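Acarbose Kinase Mak1 (Uncultured bacterium, PDB 6WB4) probably inactivates the antidiabetic drug acarbose by phosphorylating it with ATP, as a bacterial carbohydrate kinase of the pfkB (ribokinase-like) family. Local coordinates at residues 252-265 with 291-303. Sequence-based numbering, arbitrary orientation.
Sequences ISIPGRPVVDSNGA and AVGGAWACGTLGT. With ATP (adenosine-5'-triphosphate), chain H.
Arg257 laid over Trp296 is a worked example of how a flat cation can cover an aromatic ring and bond to a backbone carbonyl at once, here beside the ATP site of a pfkB (ribokinase-like) fold, where the loop before helix 265-280 runs alongside the last turns of helix 283-298 and the loop that follows. From CB the arginine runs out extended to CD, whose hydrogens face the six-membered ring of Trp296 in a CH-pi contact, CD lying 3.7 Å from the ring centroid. A bend at chi3 (76°) then turns the chain so that NE passes above CD2 and the guanidinium settles over the indole, 5° from parallel: a stacked cation-pi contact, CZ 3.8 Å from the centroid of the six-membered ring of Trp296. NH1 rests above CZ2, while NH2 donates to Trp296 O at 2.7 Å. Gly299 N reaches that carbonyl from its opposite face, so two donors hold this backbone oxygen, and Gly299 O lies over the other face of the guanidinium. The indole is further fixed by NE1, hydrogen-bonded to Ser306 OG, and Ile254 CD1 meets its edge.

The same economy recurs at Cys298 O, which accepts from Val260 N and Asp261 N, both nearly straight, the two donors again coming from opposite faces. Asp261 splits its carboxylate: OD1 takes Asn263 N within its own loop, from above the carboxylate plane in an Asx turn, and OD2 receives Gly302 N across the contact at 3.2 Å through its anti lone pair. At the other end of the loop, Ile252 CD1 packs on Val292 CG2 and Ala291 CB. Val259, Ser262, Ala265 and Cys298 of these same segments line the nucleotide, with Ser262 CB 3.6 Å from N7 of ATP.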
loop_
_atom_site.group_PDB
_atom_site.type_symbol
_atom_site.label_atom_id
_atom_site.label_comp_id
_atom_site.label_asym_id
_atom_site.label_seq_id
_atom_site.Cartn_x
_atom_site.Cartn_y
_atom_site.Cartn_z
ATOM N N ILE B 252 -19.663 -26.835 1.532
ATOM C CA ILE B 252 -19.720 -27.522 2.815
ATOM C C ILE B 252 -19.835 -26.535 3.972
ATOM O O ILE B 252 -19.154 -25.513 3.991
ATOM C CB ILE B 252 -18.476 -28.426 2.988
ATOM C CG1 ILE B 252 -18.663 -29.725 2.204
ATOM C CG2 ILE B 252 -18.209 -28.737 4.434
ATOM C CD1 ILE B 252 -17.557 -30.730 2.388
ATOM N N SER B 253 -20.710 -26.839 4.925
ATOM C CA SER B 253 -20.926 -25.972 6.080
ATOM C C SER B 253 -20.290 -26.526 7.359
ATOM O O SER B 253 -20.611 -27.630 7.784
ATOM C CB SER B 253 -22.427 -25.763 6.290
ATOM O OG SER B 253 -22.700 -25.128 7.527
ATOM N N ILE B 254 -19.420 -25.737 7.986
ATOM C CA ILE B 254 -18.710 -26.149 9.198
ATOM C C ILE B 254 -19.241 -25.459 10.459
ATOM O O ILE B 254 -19.066 -24.248 10.640
ATOM C CB ILE B 254 -17.193 -25.852 9.070
ATOM C CG1 ILE B 254 -16.630 -26.449 7.772
ATOM C CG2 ILE B 254 -16.420 -26.372 10.288
ATOM C CD1 ILE B 254 -15.198 -26.050 7.509
ATOM N N PRO B 255 -19.885 -26.238 11.347
ATOM C CA PRO B 255 -20.465 -25.694 12.584
ATOM C C PRO B 255 -19.433 -24.947 13.433
ATOM O O PRO B 255 -18.340 -25.455 13.669
ATOM C CB PRO B 255 -21.002 -26.937 13.297
ATOM C CG PRO B 255 -21.298 -27.902 12.171
ATOM C CD PRO B 255 -20.207 -27.667 11.164
ATOM N N GLY B 256 -19.777 -23.727 13.834
ATOM C CA GLY B 256 -18.877 -22.858 14.571
ATOM C C GLY B 256 -18.030 -21.950 13.687
ATOM O O GLY B 256 -17.415 -20.996 14.168
ATOM N N ARG B 257 -18.019 -22.225 12.386
ATOM C CA ARG B 257 -17.241 -21.427 11.446
ATOM C C ARG B 257 -18.084 -20.946 10.278
ATOM O O ARG B 257 -17.908 -21.413 9.151
ATOM C CB ARG B 257 -16.047 -22.219 10.914
ATOM C CG ARG B 257 -14.825 -22.168 11.812
ATOM C CD ARG B 257 -13.651 -22.895 11.181
ATOM N NE ARG B 257 -13.031 -22.129 10.105
ATOM C CZ ARG B 257 -11.956 -21.362 10.260
ATOM N NH1 ARG B 257 -11.377 -21.257 11.451
ATOM N NH2 ARG B 257 -11.455 -20.699 9.223
ATOM N N PRO B 258 -18.995 -19.997 10.537
ATOM C CA PRO B 258 -19.822 -19.538 9.426
ATOM C C PRO B 258 -18.977 -18.768 8.412
ATOM O O PRO B 258 -17.855 -18.362 8.725
ATOM C CB PRO B 258 -20.863 -18.633 10.109
ATOM C CG PRO B 258 -20.166 -18.103 11.327
ATOM C CD PRO B 258 -19.238 -19.236 11.775
ATOM N N VAL B 259 -19.492 -18.623 7.199
ATOM C CA VAL B 259 -18.801 -17.889 6.148
ATOM C C VAL B 259 -18.644 -16.399 6.478
ATOM O O VAL B 259 -19.617 -15.708 6.793
ATOM C CB VAL B 259 -19.541 -18.036 4.802
ATOM C CG1 VAL B 259 -18.811 -17.284 3.699
ATOM C CG2 VAL B 259 -19.688 -19.506 4.449
ATOM N N VAL B 260 -17.410 -15.914 6.405
ATOM C CA VAL B 260 -17.128 -14.508 6.649
ATOM C C VAL B 260 -16.342 -13.869 5.496
ATOM O O VAL B 260 -16.523 -12.700 5.214
ATOM C CB VAL B 260 -16.359 -14.317 7.978
ATOM C CG1 VAL B 260 -17.270 -14.596 9.166
ATOM C CG2 VAL B 260 -15.116 -15.206 8.019
ATOM N N ASP B 261 -15.451 -14.623 4.857
ATOM C CA ASP B 261 -14.668 -14.108 3.728
ATOM C C ASP B 261 -14.247 -15.227 2.765
ATOM O O ASP B 261 -13.485 -16.121 3.139
ATOM C CB ASP B 261 -13.440 -13.353 4.245
ATOM C CG ASP B 261 -12.615 -12.734 3.132
ATOM O OD1 ASP B 261 -13.128 -12.611 1.997
ATOM O OD2 ASP B 261 -11.455 -12.349 3.399
ATOM N N SER B 262 -14.722 -15.162 1.523
ATOM C CA SER B 262 -14.463 -16.221 0.545
ATOM C C SER B 262 -13.297 -15.934 -0.409
ATOM O O SER B 262 -13.106 -16.656 -1.382
ATOM C CB SER B 262 -15.728 -16.510 -0.266
ATOM O OG SER B 262 -16.062 -15.412 -1.096
ATOM N N ASN B 263 -12.501 -14.911 -0.123
ATOM C CA ASN B 263 -11.346 -14.627 -0.965
ATOM C C ASN B 263 -10.143 -15.442 -0.546
ATOM O O ASN B 263 -9.712 -15.391 0.604
ATOM C CB ASN B 263 -10.983 -13.138 -0.940
ATOM C CG ASN B 263 -11.835 -12.316 -1.885
ATOM O OD1 ASN B 263 -12.790 -11.663 -1.468
ATOM N ND2 ASN B 263 -11.501 -12.360 -3.174
ATOM N N GLY B 264 -9.621 -16.221 -1.483
ATOM C CA GLY B 264 -8.460 -17.045 -1.212
ATOM C C GLY B 264 -8.880 -18.487 -1.036
ATOM O O GLY B 264 -8.046 -19.375 -0.847
ATOM N N ALA B 265 -10.188 -18.714 -1.106
ATOM C CA ALA B 265 -10.755 -20.038 -0.900
ATOM C C ALA B 265 -10.199 -21.016 -1.927
ATOM O O ALA B 265 -9.822 -22.136 -1.585
ATOM C CB ALA B 265 -12.268 -19.985 -0.971
ATOM N N ALA B 291 -13.317 -29.292 -1.212
ATOM C CA ALA B 291 -14.438 -28.510 -0.678
ATOM C C ALA B 291 -14.266 -28.175 0.809
ATOM O O ALA B 291 -14.579 -27.052 1.226
ATOM C CB ALA B 291 -15.746 -29.249 -0.894
ATOM N N VAL B 292 -13.755 -29.132 1.597
ATOM C CA VAL B 292 -13.518 -28.907 3.029
ATOM C C VAL B 292 -12.474 -27.813 3.214
ATOM O O VAL B 292 -12.666 -26.878 4.008
ATOM C CB VAL B 292 -13.072 -30.202 3.776
ATOM C CG1 VAL B 292 -12.639 -29.882 5.204
ATOM C CG2 VAL B 292 -14.187 -31.255 3.780
ATOM N N GLY B 293 -11.369 -27.937 2.483
ATOM C CA GLY B 293 -10.352 -26.902 2.470
ATOM C C GLY B 293 -10.978 -25.555 2.139
ATOM O O GLY B 293 -10.739 -24.577 2.837
ATOM N N GLY B 294 -11.801 -25.519 1.089
ATOM C CA GLY B 294 -12.507 -24.315 0.699
ATOM C C GLY B 294 -13.393 -23.737 1.796
ATOM O O GLY B 294 -13.370 -22.527 2.051
ATOM N N ALA B 295 -14.184 -24.593 2.440
ATOM C CA ALA B 295 -15.079 -24.146 3.506
ATOM C C ALA B 295 -14.312 -23.553 4.680
ATOM O O ALA B 295 -14.734 -22.560 5.282
ATOM C CB ALA B 295 -15.947 -25.289 3.981
ATOM N N TRP B 296 -13.178 -24.160 4.997
ATOM C CA TRP B 296 -12.381 -23.700 6.119
ATOM C C TRP B 296 -11.889 -22.282 5.887
ATOM O O TRP B 296 -12.072 -21.405 6.739
ATOM C CB TRP B 296 -11.198 -24.633 6.356
ATOM C CG TRP B 296 -10.415 -24.276 7.568
ATOM C CD1 TRP B 296 -9.312 -23.469 7.641
ATOM C CD2 TRP B 296 -10.697 -24.694 8.904
ATOM N NE1 TRP B 296 -8.879 -23.378 8.951
ATOM C CE2 TRP B 296 -9.721 -24.117 9.742
ATOM C CE3 TRP B 296 -11.679 -25.510 9.474
ATOM C CZ2 TRP B 296 -9.703 -24.333 11.113
ATOM C CZ3 TRP B 296 -11.658 -25.721 10.831
ATOM C CH2 TRP B 296 -10.679 -25.137 11.638
ATOM N N ALA B 297 -11.307 -22.058 4.712
ATOM C CA ALA B 297 -10.791 -20.743 4.343
ATOM C C ALA B 297 -11.869 -19.664 4.439
ATOM O O ALA B 297 -11.606 -18.555 4.896
ATOM C CB ALA B 297 -10.210 -20.783 2.936
ATOM N N CYS B 298 -13.080 -19.994 4.008
ATOM C CA CYS B 298 -14.181 -19.040 4.008
ATOM C C CYS B 298 -14.593 -18.562 5.400
ATOM O O CYS B 298 -15.173 -17.486 5.544
ATOM C CB CYS B 298 -15.384 -19.647 3.304
ATOM S SG CYS B 298 -15.154 -19.767 1.546
ATOM N N GLY B 299 -14.277 -19.350 6.422
ATOM C CA GLY B 299 -14.663 -19.009 7.779
ATOM C C GLY B 299 -13.586 -18.234 8.501
ATOM O O GLY B 299 -13.644 -18.045 9.712
ATOM N N THR B 300 -12.588 -17.797 7.748
ATOM C CA THR B 300 -11.478 -17.045 8.306
ATOM C C THR B 300 -11.490 -15.657 7.667
ATOM O O THR B 300 -11.898 -15.488 6.517
ATOM C CB THR B 300 -10.113 -17.756 8.074
ATOM O OG1 THR B 300 -9.215 -17.441 9.143
ATOM C CG2 THR B 300 -9.469 -17.342 6.752
ATOM N N LEU B 301 -11.088 -14.654 8.431
ATOM C CA LEU B 301 -11.060 -13.294 7.923
ATOM C C LEU B 301 -9.675 -13.077 7.310
ATOM O O LEU B 301 -8.657 -13.299 7.967
ATOM C CB LEU B 301 -11.353 -12.298 9.044
ATOM C CG LEU B 301 -12.163 -11.046 8.710
ATOM C CD1 LEU B 301 -13.243 -11.362 7.692
ATOM C CD2 LEU B 301 -12.782 -10.474 9.977
ATOM N N GLY B 302 -9.630 -12.640 6.054
ATOM C CA GLY B 302 -8.367 -12.502 5.344
ATOM C C GLY B 302 -8.342 -13.468 4.177
ATOM O O GLY B 302 -9.284 -14.243 4.003
ATOM N N THR B 303 -7.277 -13.447 3.380
ATOM C CA THR B 303 -7.219 -14.350 2.232
ATOM C C THR B 303 -6.394 -15.607 2.489
ATOM O O THR B 303 -6.732 -16.679 1.988
ATOM C CB THR B 303 -6.655 -13.649 0.976
ATOM O OG1 THR B 303 -5.338 -13.154 1.249
ATOM C CG2 THR B 303 -7.562 -12.498 0.544
HETATM P PG ATP H . -9.312 -16.880 -5.987
HETATM O O1G ATP H . -9.873 -15.766 -5.133
HETATM O O2G ATP H . -9.280 -16.586 -7.469
HETATM O O3G ATP H . -8.046 -17.498 -5.445
HETATM P PB ATP H . -11.879 -17.920 -6.493
HETATM O O1B ATP H . -12.495 -16.624 -6.018
HETATM O O2B ATP H . -11.796 -18.225 -7.972
HETATM O O3B ATP H . -10.404 -18.056 -5.854
HETATM P PA ATP H . -14.234 -19.335 -5.865
HETATM O O1A ATP H . -14.583 -19.694 -7.291
HETATM O O2A ATP H . -14.907 -18.152 -5.208
HETATM O O3A ATP H . -12.637 -19.140 -5.768
HETATM O "O5'" ATP H . -14.453 -20.634 -4.931
HETATM C "C5'" ATP H . -13.477 -21.680 -4.909
HETATM C "C4'" ATP H . -13.928 -22.878 -4.072
HETATM O "O4'" ATP H . -13.923 -22.563 -2.675
HETATM C "C3'" ATP H . -15.332 -23.353 -4.417
HETATM O "O3'" ATP H . -15.293 -24.499 -5.267
HETATM C "C2'" ATP H . -15.967 -23.710 -3.089
HETATM O "O2'" ATP H . -15.957 -25.127 -2.881
HETATM C "C1'" ATP H . -15.123 -23.009 -2.039
HETATM N N9 ATP H . -15.918 -21.823 -1.649
HETATM C C8 ATP H . -15.706 -20.561 -2.074
HETATM N N7 ATP H . -16.621 -19.704 -1.552
HETATM C C5 ATP H . -17.446 -20.434 -0.778
HETATM C C6 ATP H . -18.626 -20.157 0.068
HETATM N N6 ATP H . -19.110 -18.899 0.185
HETATM N N1 ATP H . -19.196 -21.199 0.712
HETATM C C2 ATP H . -18.715 -22.454 0.601
HETATM N N3 ATP H . -17.648 -22.780 -0.147
HETATM C C4 ATP H . -16.982 -21.830 -0.845
#